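Local coordinates for protein probable FAD-dependent oxidoreductase PA4991 (Pseudomonas aeruginosa PAO1, PDB 5EZ7) that binds one FAD per monomer and probably works as an FAD-dependent oxidoreductase of the DAO family, its physiological substrate being unknown, at residues A5-I10 against S369-L374; S69-D74 against P328-L333; A100-S105 against A147-E152; V232-A237 against A308-L313. All coordinates share one frame; numbering follows the deposited sequence.

Contact 1 (A5-I10 against S369-L374)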
loop_
_atom_site.group_PDB
_atom_site.type_symbol
_atom_site.label_atom_id
_atom_site.label_comp_id
_atom_site.label_asym_id
_atom_site.label_seq_id
_atom_site.Cartn_x
_atom_site.Cartn_y
_atom_site.Cartn_z
ATOM N N ALA A 5 22.959 -21.928 4.300
ATOM C CA ALA A 5 21.718 -21.946 5.073
ATOM C C ALA A 5 21.594 -20.704 5.958
ATOM O O ALA A 5 22.598 -20.162 6.403
ATOM C CB ALA A 5 21.636 -23.199 5.917
ATOM N N LEU A 6 20.370 -20.251 6.200
ATOM C CA LEU A 6 20.150 -19.071 7.017
ATOM C C LEU A 6 19.285 -19.378 8.218
ATOM O O LEU A 6 18.534 -20.336 8.227
ATOM C CB LEU A 6 19.473 -17.957 6.226
ATOM C CG LEU A 6 20.081 -17.474 4.898
ATOM C CD1 LEU A 6 19.337 -16.230 4.414
ATOM C CD2 LEU A 6 21.569 -17.175 4.999
ATOM N N SER A 7 19.373 -18.491 9.199
ATOM C CA SER A 7 18.682 -18.607 10.467
ATOM C C SER A 7 18.298 -17.176 10.886
ATOM O O SER A 7 19.159 -16.300 10.863
ATOM C CB SER A 7 19.665 -19.274 11.440
ATOM O OG SER A 7 19.295 -19.157 12.777
ATOM N N THR A 8 17.019 -16.922 11.169
ATOM C CA THR A 8 16.562 -15.657 11.763
ATOM C C THR A 8 15.427 -15.908 12.742
ATOM O O THR A 8 15.080 -17.059 13.024
ATOM C CB THR A 8 16.032 -14.596 10.719
ATOM O OG1 THR A 8 15.131 -15.219 9.774
ATOM C CG2 THR A 8 17.190 -13.856 10.074
ATOM N N ASP A 9 14.844 -14.807 13.231
ATOM C CA ASP A 9 13.681 -14.851 14.068
ATOM C C ASP A 9 12.408 -14.884 13.259
ATOM O O ASP A 9 11.623 -15.785 13.471
ATOM C CB ASP A 9 13.686 -13.679 15.055
ATOM C CG ASP A 9 14.937 -13.689 15.978
ATOM O OD1 ASP A 9 15.345 -14.782 16.477
ATOM O OD2 ASP A 9 15.508 -12.593 16.163
ATOM N N ILE A 10 12.171 -13.868 12.417
ATOM C CA ILE A 10 10.936 -13.790 11.601
ATOM C C ILE A 10 11.305 -13.703 10.134
ATOM O O ILE A 10 12.157 -12.900 9.741
ATOM C CB ILE A 10 9.952 -12.678 12.070
ATOM C CG1 ILE A 10 9.403 -13.028 13.466
ATOM C CG2 ILE A 10 8.705 -12.624 11.200
ATOM C CD1 ILE A 10 10.183 -12.353 14.516
ATOM N N SER A 369 16.481 -14.155 19.215
ATOM C CA SER A 369 17.490 -15.126 19.582
ATOM C C SER A 369 18.860 -14.666 19.043
ATOM O O SER A 369 19.020 -13.514 18.725
ATOM C CB SER A 369 17.121 -16.487 19.018
ATOM O OG SER A 369 18.147 -17.393 19.356
ATOM N N GLU A 370 19.843 -15.562 18.982
ATOM C CA GLU A 370 21.152 -15.235 18.427
ATOM C C GLU A 370 21.346 -15.990 17.103
ATOM O O GLU A 370 21.065 -17.181 17.013
ATOM C CB GLU A 370 22.260 -15.538 19.458
ATOM C CG GLU A 370 23.451 -14.561 19.420
ATOM C CD GLU A 370 23.092 -13.096 19.785
ATOM O OE1 GLU A 370 23.092 -12.197 18.880
ATOM O OE2 GLU A 370 22.804 -12.835 20.984
ATOM N N HIS A 371 21.765 -15.264 16.069
ATOM C CA HIS A 371 21.973 -15.806 14.729
ATOM C C HIS A 371 23.219 -15.218 14.106
ATOM O O HIS A 371 23.558 -14.045 14.331
ATOM C CB HIS A 371 20.834 -15.437 13.790
ATOM C CG HIS A 371 19.498 -15.800 14.316
ATOM N ND1 HIS A 371 19.011 -17.091 14.280
ATOM C CD2 HIS A 371 18.564 -15.055 14.942
ATOM C CE1 HIS A 371 17.837 -17.129 14.866
ATOM N NE2 HIS A 371 17.536 -15.903 15.263
ATOM N N ALA A 372 23.872 -16.045 13.287
ATOM C CA ALA A 372 25.005 -15.631 12.449
ATOM C C ALA A 372 24.550 -14.481 11.631
ATOM O O ALA A 372 23.385 -14.432 11.248
ATOM C CB ALA A 372 25.408 -16.763 11.508
ATOM N N ALA A 373 25.463 -13.567 11.343
ATOM C CA ALA A 373 25.187 -12.471 10.406
ATOM C C ALA A 373 24.757 -13.016 9.034
ATOM O O ALA A 373 25.183 -14.091 8.603
ATOM C CB ALA A 373 26.413 -11.581 10.267
ATOM N N LEU A 374 23.881 -12.290 8.365
ATOM C CA LEU A 374 23.467 -12.701 7.022
ATOM C C LEU A 374 24.641 -12.499 6.066
ATOM O O LEU A 374 25.370 -11.524 6.221
ATOM C CB LEU A 374 22.262 -11.880 6.561
ATOM C CG LEU A 374 21.003 -12.133 7.424
ATOM C CD1 LEU A 374 19.926 -11.077 7.229
ATOM C CD2 LEU A 374 20.438 -13.532 7.193
#

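Contact 2 (S69-D74 against P328-L333)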
loop_
_atom_site.group_PDB
_atom_site.type_symbol
_atom_site.label_atom_id
_atom_site.label_comp_id
_atom_site.label_asym_id
_atom_site.label_seq_id
_atom_site.Cartn_x
_atom_site.Cartn_y
_atom_site.Cartn_z
ATOM N N SER A 69 -13.827 0.706 13.782
ATOM C CA SER A 69 -13.358 1.957 13.168
ATOM C C SER A 69 -12.361 2.799 14.020
ATOM O O SER A 69 -11.959 3.884 13.575
ATOM C CB SER A 69 -14.578 2.819 12.751
ATOM O OG SER A 69 -14.296 3.641 11.632
ATOM N N GLU A 70 -11.966 2.329 15.215
ATOM C CA GLU A 70 -10.891 2.985 15.982
ATOM C C GLU A 70 -9.541 2.880 15.273
ATOM O O GLU A 70 -8.783 3.852 15.277
ATOM C CB GLU A 70 -10.754 2.443 17.430
ATOM C CG GLU A 70 -10.323 3.501 18.462
ATOM C CD GLU A 70 -10.976 3.324 19.835
ATOM O OE1 GLU A 70 -10.687 2.308 20.503
ATOM O OE2 GLU A 70 -11.774 4.202 20.255
ATOM N N ALA A 71 -9.245 1.718 14.672
ATOM C CA ALA A 71 -7.898 1.445 14.170
ATOM C C ALA A 71 -7.516 2.427 13.059
ATOM O O ALA A 71 -6.496 3.098 13.148
ATOM C CB ALA A 71 -7.786 0.011 13.704
ATOM N N ILE A 72 -8.371 2.543 12.047
ATOM C CA ILE A 72 -8.190 3.518 10.965
ATOM C C ILE A 72 -8.130 4.995 11.418
ATOM O O ILE A 72 -7.338 5.761 10.878
ATOM C CB ILE A 72 -9.263 3.335 9.851
ATOM C CG1 ILE A 72 -8.907 4.106 8.593
ATOM C CG2 ILE A 72 -10.636 3.777 10.314
ATOM C CD1 ILE A 72 -7.720 3.537 7.878
ATOM N N ALA A 73 -8.939 5.374 12.404
ATOM C CA ALA A 73 -9.056 6.790 12.860
ATOM C C ALA A 73 -7.739 7.395 13.382
ATOM O O ALA A 73 -7.482 8.603 13.263
ATOM C CB ALA A 73 -10.126 6.898 13.946
ATOM N N ASP A 74 -6.909 6.528 13.946
ATOM C CA ASP A 74 -5.617 6.913 14.475
ATOM C C ASP A 74 -4.465 6.872 13.439
ATOM O O ASP A 74 -3.341 7.242 13.762
ATOM C CB ASP A 74 -5.303 5.994 15.662
ATOM C CG ASP A 74 -4.312 6.608 16.621
ATOM O OD1 ASP A 74 -4.554 7.748 17.082
ATOM O OD2 ASP A 74 -3.278 5.960 16.904
ATOM N N PRO A 328 -14.092 -4.789 10.175
ATOM C CA PRO A 328 -13.913 -4.006 8.947
ATOM C C PRO A 328 -12.754 -2.976 8.806
ATOM O O PRO A 328 -11.873 -3.184 7.946
ATOM C CB PRO A 328 -15.282 -3.360 8.763
ATOM C CG PRO A 328 -16.205 -4.429 9.229
ATOM C CD PRO A 328 -15.524 -5.041 10.436
ATOM N N ASP A 329 -12.698 -1.885 9.576
ATOM C CA ASP A 329 -11.615 -0.872 9.297
ATOM C C ASP A 329 -10.311 -1.253 10.006
ATOM O O ASP A 329 -9.707 -0.438 10.702
ATOM C CB ASP A 329 -12.028 0.550 9.718
ATOM C CG ASP A 329 -13.335 1.037 9.055
ATOM O OD1 ASP A 329 -13.508 0.832 7.842
ATOM O OD2 ASP A 329 -14.178 1.667 9.754
ATOM N N ASN A 330 -9.908 -2.516 9.837
ATOM C CA ASN A 330 -8.737 -3.123 10.529
ATOM C C ASN A 330 -7.953 -3.973 9.565
ATOM O O ASN A 330 -8.491 -4.453 8.552
ATOM C CB ASN A 330 -9.146 -4.021 11.691
ATOM C CG ASN A 330 -9.877 -3.275 12.779
ATOM O OD1 ASN A 330 -9.276 -2.883 13.778
ATOM N ND2 ASN A 330 -11.179 -3.067 12.591
ATOM N N ALA A 331 -6.675 -4.150 9.867
ATOM C CA ALA A 331 -5.881 -5.125 9.172
ATOM C C ALA A 331 -6.459 -6.477 9.541
ATOM O O ALA A 331 -7.156 -6.591 10.538
ATOM C CB ALA A 331 -4.427 -5.035 9.620
ATOM N N PHE A 332 -6.210 -7.476 8.706
ATOM C CA PHE A 332 -6.604 -8.865 8.992
ATOM C C PHE A 332 -5.345 -9.763 9.190
ATOM O O PHE A 332 -4.381 -9.724 8.386
ATOM C CB PHE A 332 -7.486 -9.395 7.850
ATOM C CG PHE A 332 -7.821 -10.855 7.973
ATOM C CD1 PHE A 332 -6.948 -11.833 7.507
ATOM C CD2 PHE A 332 -8.985 -11.264 8.623
ATOM C CE1 PHE A 332 -7.264 -13.168 7.666
ATOM C CE2 PHE A 332 -9.275 -12.611 8.805
ATOM C CZ PHE A 332 -8.427 -13.557 8.310
ATOM N N LEU A 333 -5.371 -10.575 10.235
ATOM C CA LEU A 333 -4.339 -11.562 10.478
ATOM C C LEU A 333 -4.930 -12.867 10.938
ATOM O O LEU A 333 -5.854 -12.871 11.721
ATOM C CB LEU A 333 -3.383 -11.060 11.542
ATOM C CG LEU A 333 -2.121 -11.889 11.832
ATOM C CD1 LEU A 333 -1.244 -12.088 10.634
ATOM C CD2 LEU A 333 -1.327 -11.172 12.897
#

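Contact 3 (A100-S105 against A147-E152)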
loop_
_atom_site.group_PDB
_atom_site.type_symbol
_atom_site.label_atom_id
_atom_site.label_comp_id
_atom_site.label_asym_id
_atom_site.label_seq_id
_atom_site.Cartn_x
_atom_site.Cartn_y
_atom_site.Cartn_z
ATOM N N ALA A 100 -2.307 17.487 3.083
ATOM C CA ALA A 100 -3.717 17.349 3.333
ATOM C C ALA A 100 -4.375 16.733 2.106
ATOM O O ALA A 100 -3.953 16.951 0.967
ATOM C CB ALA A 100 -4.321 18.698 3.618
ATOM N N HIS A 101 -5.381 15.919 2.369
ATOM C CA HIS A 101 -6.296 15.432 1.359
ATOM C C HIS A 101 -7.602 16.147 1.655
ATOM O O HIS A 101 -7.857 16.490 2.794
ATOM C CB HIS A 101 -6.439 13.925 1.476
ATOM C CG HIS A 101 -7.313 13.335 0.430
ATOM N ND1 HIS A 101 -6.869 13.081 -0.850
ATOM C CD2 HIS A 101 -8.618 12.969 0.456
ATOM C CE1 HIS A 101 -7.854 12.572 -1.565
ATOM N NE2 HIS A 101 -8.921 12.479 -0.793
ATOM N N TYR A 102 -8.410 16.402 0.632
ATOM C CA TYR A 102 -9.622 17.265 0.766
ATOM C C TYR A 102 -10.908 16.534 0.371
ATOM O O TYR A 102 -10.854 15.525 -0.360
ATOM C CB TYR A 102 -9.483 18.521 -0.097
ATOM C CG TYR A 102 -8.393 19.462 0.363
ATOM C CD1 TYR A 102 -7.045 19.160 0.167
ATOM C CD2 TYR A 102 -8.705 20.671 0.988
ATOM C CE1 TYR A 102 -6.041 20.015 0.596
ATOM C CE2 TYR A 102 -7.709 21.542 1.408
ATOM C CZ TYR A 102 -6.383 21.221 1.205
ATOM O OH TYR A 102 -5.404 22.097 1.623
ATOM N N LEU A 103 -12.040 17.012 0.906
ATOM C CA LEU A 103 -13.376 16.653 0.405
ATOM C C LEU A 103 -13.836 17.827 -0.409
ATOM O O LEU A 103 -13.521 18.971 -0.096
ATOM C CB LEU A 103 -14.418 16.389 1.511
ATOM C CG LEU A 103 -14.105 15.408 2.626
ATOM C CD1 LEU A 103 -15.268 15.319 3.608
ATOM C CD2 LEU A 103 -13.735 14.026 2.084
ATOM N N TRP A 104 -14.644 17.527 -1.405
ATOM C CA TRP A 104 -14.991 18.462 -2.459
ATOM C C TRP A 104 -16.460 18.230 -2.822
ATOM O O TRP A 104 -16.819 17.174 -3.339
ATOM C CB TRP A 104 -14.012 18.214 -3.596
ATOM C CG TRP A 104 -14.275 18.811 -4.899
ATOM C CD1 TRP A 104 -15.024 19.918 -5.197
ATOM C CD2 TRP A 104 -13.716 18.349 -6.130
ATOM N NE1 TRP A 104 -14.982 20.138 -6.554
ATOM C CE2 TRP A 104 -14.168 19.198 -7.140
ATOM C CE3 TRP A 104 -12.901 17.262 -6.473
ATOM C CZ2 TRP A 104 -13.830 19.005 -8.464
ATOM C CZ3 TRP A 104 -12.563 17.072 -7.798
ATOM C CH2 TRP A 104 -13.026 17.936 -8.774
ATOM N N SER A 105 -17.291 19.221 -2.486
ATOM C CA SER A 105 -18.759 19.107 -2.474
ATOM C C SER A 105 -19.366 20.105 -3.464
ATOM O O SER A 105 -18.659 21.012 -3.927
ATOM C CB SER A 105 -19.307 19.387 -1.056
ATOM O OG SER A 105 -19.261 18.232 -0.217
ATOM N N ALA A 147 -14.844 23.195 -0.413
ATOM C CA ALA A 147 -13.839 22.190 -0.135
ATOM C C ALA A 147 -13.483 22.216 1.339
ATOM O O ALA A 147 -13.456 23.294 1.955
ATOM C CB ALA A 147 -12.606 22.415 -1.000
ATOM N N TYR A 148 -13.215 21.019 1.875
ATOM C CA TYR A 148 -12.916 20.806 3.289
ATOM C C TYR A 148 -11.574 20.076 3.437
ATOM O O TYR A 148 -11.390 19.003 2.887
ATOM C CB TYR A 148 -14.034 19.991 3.949
ATOM C CG TYR A 148 -15.430 20.577 3.846
ATOM C CD1 TYR A 148 -16.149 20.512 2.657
ATOM C CD2 TYR A 148 -16.049 21.173 4.950
ATOM C CE1 TYR A 148 -17.433 21.033 2.555
ATOM C CE2 TYR A 148 -17.338 21.707 4.861
ATOM C CZ TYR A 148 -18.031 21.632 3.657
ATOM O OH TYR A 148 -19.317 22.161 3.542
ATOM N N ARG A 149 -10.650 20.684 4.167
ATOM C CA ARG A 149 -9.313 20.138 4.450
ATOM C C ARG A 149 -9.358 19.032 5.555
ATOM O O ARG A 149 -9.918 19.257 6.631
ATOM C CB ARG A 149 -8.374 21.293 4.891
ATOM C CG ARG A 149 -6.958 20.866 5.258
ATOM C CD ARG A 149 -6.033 21.984 5.750
ATOM N NE ARG A 149 -4.647 21.597 5.435
ATOM C CZ ARG A 149 -3.544 21.847 6.157
ATOM N NH1 ARG A 149 -3.586 22.553 7.288
ATOM N NH2 ARG A 149 -2.358 21.383 5.724
ATOM N N LEU A 150 -8.772 17.861 5.300
ATOM C CA LEU A 150 -8.745 16.774 6.294
ATOM C C LEU A 150 -7.359 16.638 6.889
ATOM O O LEU A 150 -6.377 17.163 6.341
ATOM C CB LEU A 150 -9.154 15.443 5.667
ATOM C CG LEU A 150 -10.507 15.440 4.947
ATOM C CD1 LEU A 150 -10.673 14.205 4.084
ATOM C CD2 LEU A 150 -11.656 15.553 5.933
ATOM N N THR A 151 -7.297 15.914 8.006
ATOM C CA THR A 151 -6.032 15.540 8.664
ATOM C C THR A 151 -5.310 14.459 7.895
ATOM O O THR A 151 -4.141 14.225 8.133
ATOM C CB THR A 151 -6.243 14.986 10.108
ATOM O OG1 THR A 151 -7.065 13.797 10.070
ATOM C CG2 THR A 151 -6.868 16.060 11.025
ATOM N N GLU A 152 -6.028 13.772 7.019
ATOM C CA GLU A 152 -5.449 12.778 6.131
ATOM C C GLU A 152 -4.270 13.343 5.318
ATOM O O GLU A 152 -4.222 14.516 5.036
ATOM C CB GLU A 152 -6.538 12.221 5.202
ATOM C CG GLU A 152 -7.719 11.539 5.909
ATOM C CD GLU A 152 -8.706 10.859 4.940
ATOM O OE1 GLU A 152 -9.676 10.205 5.446
ATOM O OE2 GLU A 152 -8.505 10.946 3.693
#

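Contact 4 (V232-A237 against A308-L313)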
loop_
_atom_site.group_PDB
_atom_site.type_symbol
_atom_site.label_atom_id
_atom_site.label_comp_id
_atom_site.label_asym_id
_atom_site.label_seq_id
_atom_site.Cartn_x
_atom_site.Cartn_y
_atom_site.Cartn_z
ATOM N N VAL A 232 -7.712 5.442 -13.862
ATOM C CA VAL A 232 -7.448 6.250 -15.036
ATOM C C VAL A 232 -6.301 7.191 -14.715
ATOM O O VAL A 232 -6.212 7.709 -13.622
ATOM C CB VAL A 232 -8.693 7.059 -15.463
ATOM C CG1 VAL A 232 -8.410 7.838 -16.749
ATOM C CG2 VAL A 232 -9.854 6.133 -15.717
ATOM N N MET A 233 -5.404 7.403 -15.670
ATOM C CA MET A 233 -4.291 8.354 -15.494
ATOM C C MET A 233 -4.377 9.397 -16.627
ATOM O O MET A 233 -4.535 9.019 -17.800
ATOM C CB MET A 233 -2.932 7.647 -15.565
ATOM C CG MET A 233 -2.613 6.691 -14.426
ATOM S SD MET A 233 -1.096 5.703 -14.633
ATOM C CE MET A 233 -1.593 4.539 -15.863
ATOM N N VAL A 234 -4.274 10.688 -16.274
ATOM C CA VAL A 234 -4.137 11.773 -17.258
ATOM C C VAL A 234 -2.801 12.469 -17.049
ATOM O O VAL A 234 -2.491 12.881 -15.932
ATOM C CB VAL A 234 -5.185 12.887 -17.086
ATOM C CG1 VAL A 234 -5.312 13.690 -18.369
ATOM C CG2 VAL A 234 -6.498 12.314 -16.682
ATOM N N LYS A 235 -2.052 12.641 -18.132
ATOM C CA LYS A 235 -0.782 13.343 -18.097
ATOM C C LYS A 235 -0.775 14.626 -18.980
ATOM O O LYS A 235 -1.065 14.582 -20.143
ATOM C CB LYS A 235 0.320 12.389 -18.546
ATOM C CG LYS A 235 1.694 13.050 -18.512
ATOM C CD LYS A 235 2.854 12.046 -18.590
ATOM C CE LYS A 235 4.156 12.858 -18.627
ATOM N NZ LYS A 235 5.369 12.067 -18.921
ATOM N N ALA A 236 -0.417 15.752 -18.403
ATOM C CA ALA A 236 -0.338 16.994 -19.123
ATOM C C ALA A 236 0.534 17.990 -18.395
ATOM O O ALA A 236 0.759 17.899 -17.213
ATOM C CB ALA A 236 -1.732 17.554 -19.285
ATOM N N ALA A 237 1.033 18.941 -19.128
ATOM C CA ALA A 237 1.721 20.094 -18.586
ATOM C C ALA A 237 0.804 21.048 -17.797
ATOM O O ALA A 237 1.276 21.793 -16.947
ATOM C CB ALA A 237 2.345 20.883 -19.766
ATOM N N ALA A 308 -3.467 16.379 -23.390
ATOM C CA ALA A 308 -3.165 15.419 -22.372
ATOM C C ALA A 308 -2.977 14.051 -22.975
ATOM O O ALA A 308 -3.564 13.725 -24.000
ATOM C CB ALA A 308 -4.263 15.379 -21.350
ATOM N N GLN A 309 -2.152 13.240 -22.333
ATOM C CA GLN A 309 -2.149 11.816 -22.639
ATOM C C GLN A 309 -2.979 11.086 -21.586
ATOM O O GLN A 309 -3.024 11.532 -20.437
ATOM C CB GLN A 309 -0.743 11.255 -22.632
ATOM C CG GLN A 309 0.197 11.854 -23.662
ATOM C CD GLN A 309 1.578 11.365 -23.350
ATOM O OE1 GLN A 309 2.288 11.987 -22.568
ATOM N NE2 GLN A 309 1.898 10.166 -23.807
ATOM N N TRP A 310 -3.576 9.967 -22.001
ATOM C CA TRP A 310 -4.546 9.212 -21.235
ATOM C C TRP A 310 -4.198 7.740 -21.266
ATOM O O TRP A 310 -3.903 7.181 -22.318
ATOM C CB TRP A 310 -5.929 9.331 -21.845
ATOM C CG TRP A 310 -6.449 10.703 -21.896
ATOM C CD1 TRP A 310 -6.217 11.640 -22.888
ATOM C CD2 TRP A 310 -7.325 11.326 -20.954
ATOM N NE1 TRP A 310 -6.893 12.794 -22.598
ATOM C CE2 TRP A 310 -7.571 12.633 -21.415
ATOM C CE3 TRP A 310 -7.926 10.908 -19.756
ATOM C CZ2 TRP A 310 -8.374 13.525 -20.718
ATOM C CZ3 TRP A 310 -8.726 11.791 -19.068
ATOM C CH2 TRP A 310 -8.944 13.087 -19.550
ATOM N N ALA A 311 -4.270 7.104 -20.106
ATOM C CA ALA A 311 -4.107 5.660 -19.998
ATOM C C ALA A 311 -4.991 5.135 -18.872
ATOM O O ALA A 311 -5.511 5.904 -18.070
ATOM C CB ALA A 311 -2.642 5.348 -19.721
ATOM N N THR A 312 -5.172 3.831 -18.796
ATOM C CA THR A 312 -5.863 3.243 -17.670
ATOM C C THR A 312 -5.050 2.098 -17.113
ATOM O O THR A 312 -4.086 1.627 -17.738
ATOM C CB THR A 312 -7.264 2.775 -18.017
ATOM O OG1 THR A 312 -7.193 1.498 -18.649
ATOM C CG2 THR A 312 -7.973 3.815 -18.896
ATOM N N LEU A 313 -5.437 1.671 -15.917
ATOM C CA LEU A 313 -4.749 0.621 -15.226
ATOM C C LEU A 313 -5.748 -0.286 -14.510
ATOM O O LEU A 313 -6.570 0.197 -13.725
ATOM C CB LEU A 313 -3.857 1.288 -14.217
ATOM C CG LEU A 313 -3.075 0.376 -13.288
ATOM C CD1 LEU A 313 -1.975 -0.329 -14.078
ATOM C CD2 LEU A 313 -2.494 1.212 -12.189
#

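Contact 1 (A5-I10 against S369-L374)
His371 carries CG anti to its carbonyl carbon, beside the backbone N (chi1 -53°), with the ring turned by chi2 of -78°, while OG of Ser7 stands anti to its backbone N (chi1 165°). The contact ties the loop that follows helix 350-364 to the N-terminal strand 6-7, an outermost strand of a small mixed sheet, just ahead of strand 10-13 of the Rossmann-type FAD-binding sheet. At one ring nitrogen, ND1 of His371 lies 2.6 Å from OG of Ser7 in a hydrogen bond. At the other, NE2 of His371 donates to OD1 of Asp9 over 2.7 Å, a nearly straight His-carboxylate bond lying in the ring plane but reaching the oxygen from above the carboxylate plane. CA of Thr8 sits over the centre of one ring face. At the apolar end, CD1 of Leu6 touches CD2 of Leu374 at 4.0 Å as the two side chains cross at about a right angle. OD1 of Asp9 is also held by NE2 of Gln200 and by the backbone N of Ser369, 3.0 Å away, which arrives on its syn side, from the carboxylate face opposite to NE2 of His371.

Contact 2 (S69-D74 against P328-L333)
Ser69 and Asp329 make the hydrogen bond of this contact: OG of Ser69 donates to OD2 of Asp329 over 2.7 Å. The hydroxyl comes to the anti side of the carboxylate, 27° out of its plane. It stands anti to the backbone N of Ser69 (chi1 -151°), which directs it across to the acid, although the serine is poorly ordered, so the placing of its hydroxyl is less certain.

Van der Waals packing supplies the rest. The branch methyl CG2 of Ile72 rests 3.6 Å from CB of Asp329, the two side chains crossing obliquely, so the isoleucine covers the aliphatic root of the acid while the serine takes its tip. CB of Ala71 points at the loop and meets two carbonyl oxygens, OD1 of Asn330 at 3.3 Å and the backbone O of Asp329 at 3.6 Å.

Backbone conformation shapes the loop side. Asp329 is the centre of an inverse gamma turn, with N of Asn330 weakly bonded to O of Pro328 at 2.8 Å. The side-chain amide of Asn330 has weak bonds of its own, from ND2 to the backbone O of Ala68 and of Arg327, and to OD1 from NH2 of Arg356.

Ile72 also lies close to Ala348, an FAD-binding residue, and its side chain is about 6 Å from the cofactor at the nearest atoms. The arrangement is thus a short helix, 70-73, packed on the turn that leads into strand 332-336, an outermost strand of the Rossmann-type sheet, at the border of the FAD pocket.

Contact 3 (A100-S105 against A147-E152)
CA of Arg149 approaches the Tyr102 ring obliquely, and CE2 of Tyr102 lies 3.6 Å from CB of Arg149; the ring and guanidinium planes are 33° apart. At the edge of the His101 imidazole sits CD1 of Leu150, and at that of the Tyr148 ring the backbone O of Leu103. These groups flank an antiparallel pair, strands 102-105 and 146-149, in the large mixed sheet beside the FAD-binding domain. Tyr102 and Arg149 form a non-hydrogen-bonded pair, on the same face as Trp104 and Ala147, and the extended arginine chain brings NE of Arg149 to 3.4 Å from CB of Ala100. Leu103 and Tyr148, a hydrogen-bonded pair on the other face, bond N of Leu103 to O of Tyr148 and N of Tyr148 to O of Leu103, each 2.9 Å. Past the strand, N of Leu150 bonds to O of His101, and N of His101 reaches O of Glu152 in a more bent bond, 137° at the hydrogen. CD2 of Leu103 meets CD1 of Leu150 at 3.7 Å. Glu152 touches Ile52, an FAD-binding residue, and its OE1 accepts from N of Gly55, while the buried OE2 of Glu152, 3.8 Å from CD2 of His101, has no hydrogen-bonding partner in the model.

Contact 4 (V232-A237 against A308-L313)
Lys235 and Gln309 share the shortest polar bond here, from N of Lys235 to O of Gln309 at 2.7 Å, almost straight at 175°. The return bond runs from N of Gln309 to O of Lys235. Two residues along, Met233 and Ala311 form the second hydrogen-bonded pair, with N of Met233 2.8 Å from O of Ala311 and N of Ala311 bonded back to O of Met233.

The non-hydrogen-bonded pair Val234 and Trp310 packs side by side on one face. CG1 of Val234 sits 3.7 Å from the centroid of the six-membered ring of Trp310, a CH-pi contact over the face. Its other methyl, CG2 of Val234, comes within 3.3 Å of CZ3 of Trp310, a tight approach. CG1 of Val234 also touches CB of Ala308 at 3.6 Å, and CG1 of Val232 lies at the indole edge. Arg293 adds a cation-pi contact to Trp310, and helix 285-299 packs on Val232 and Thr312 on this same face.

On the other face the chain of Met233 bends at its last torsion (chi3 -73°), placing CE of Met233 4.1 Å from CB of Ala311 and close to CB of Leu313. Lys235 and Gln309 run side by side, while NZ of Lys235 goes on to a salt bridge with Asp264.

This antiparallel pairing joins strands 224-236 and 309-320, the latter outermost in the large mixed sheet that stands beside the Rossmann-type FAD-binding part, as in DAO-family oxidoreductases; Leu313 lies about 6 Å from the FAD at the nearest atoms.

In the fold
Contacts 3 and 4 belong to the same large mixed sheet, each pairing an antiparallel couple of strands near opposite ends of its strand order, and both rely on backbone bonds with side chains packed on the two faces. Contact 1 instead joins a loop to strand 6-7 of the small four-stranded sheet and the residues after it, and contact 2 packs Ser69 and helix 70-73 on the turn before strand 332-336; their polar bonds run through side chains. Contact 1, about 28 Å from the chain centre (centre to centre), is the peripheral one; contact 2, about 15 Å, is the innermost. All four are partly buried. Contacts 2, 3 and 4 each bring a side chain within about 7 Å of the FAD.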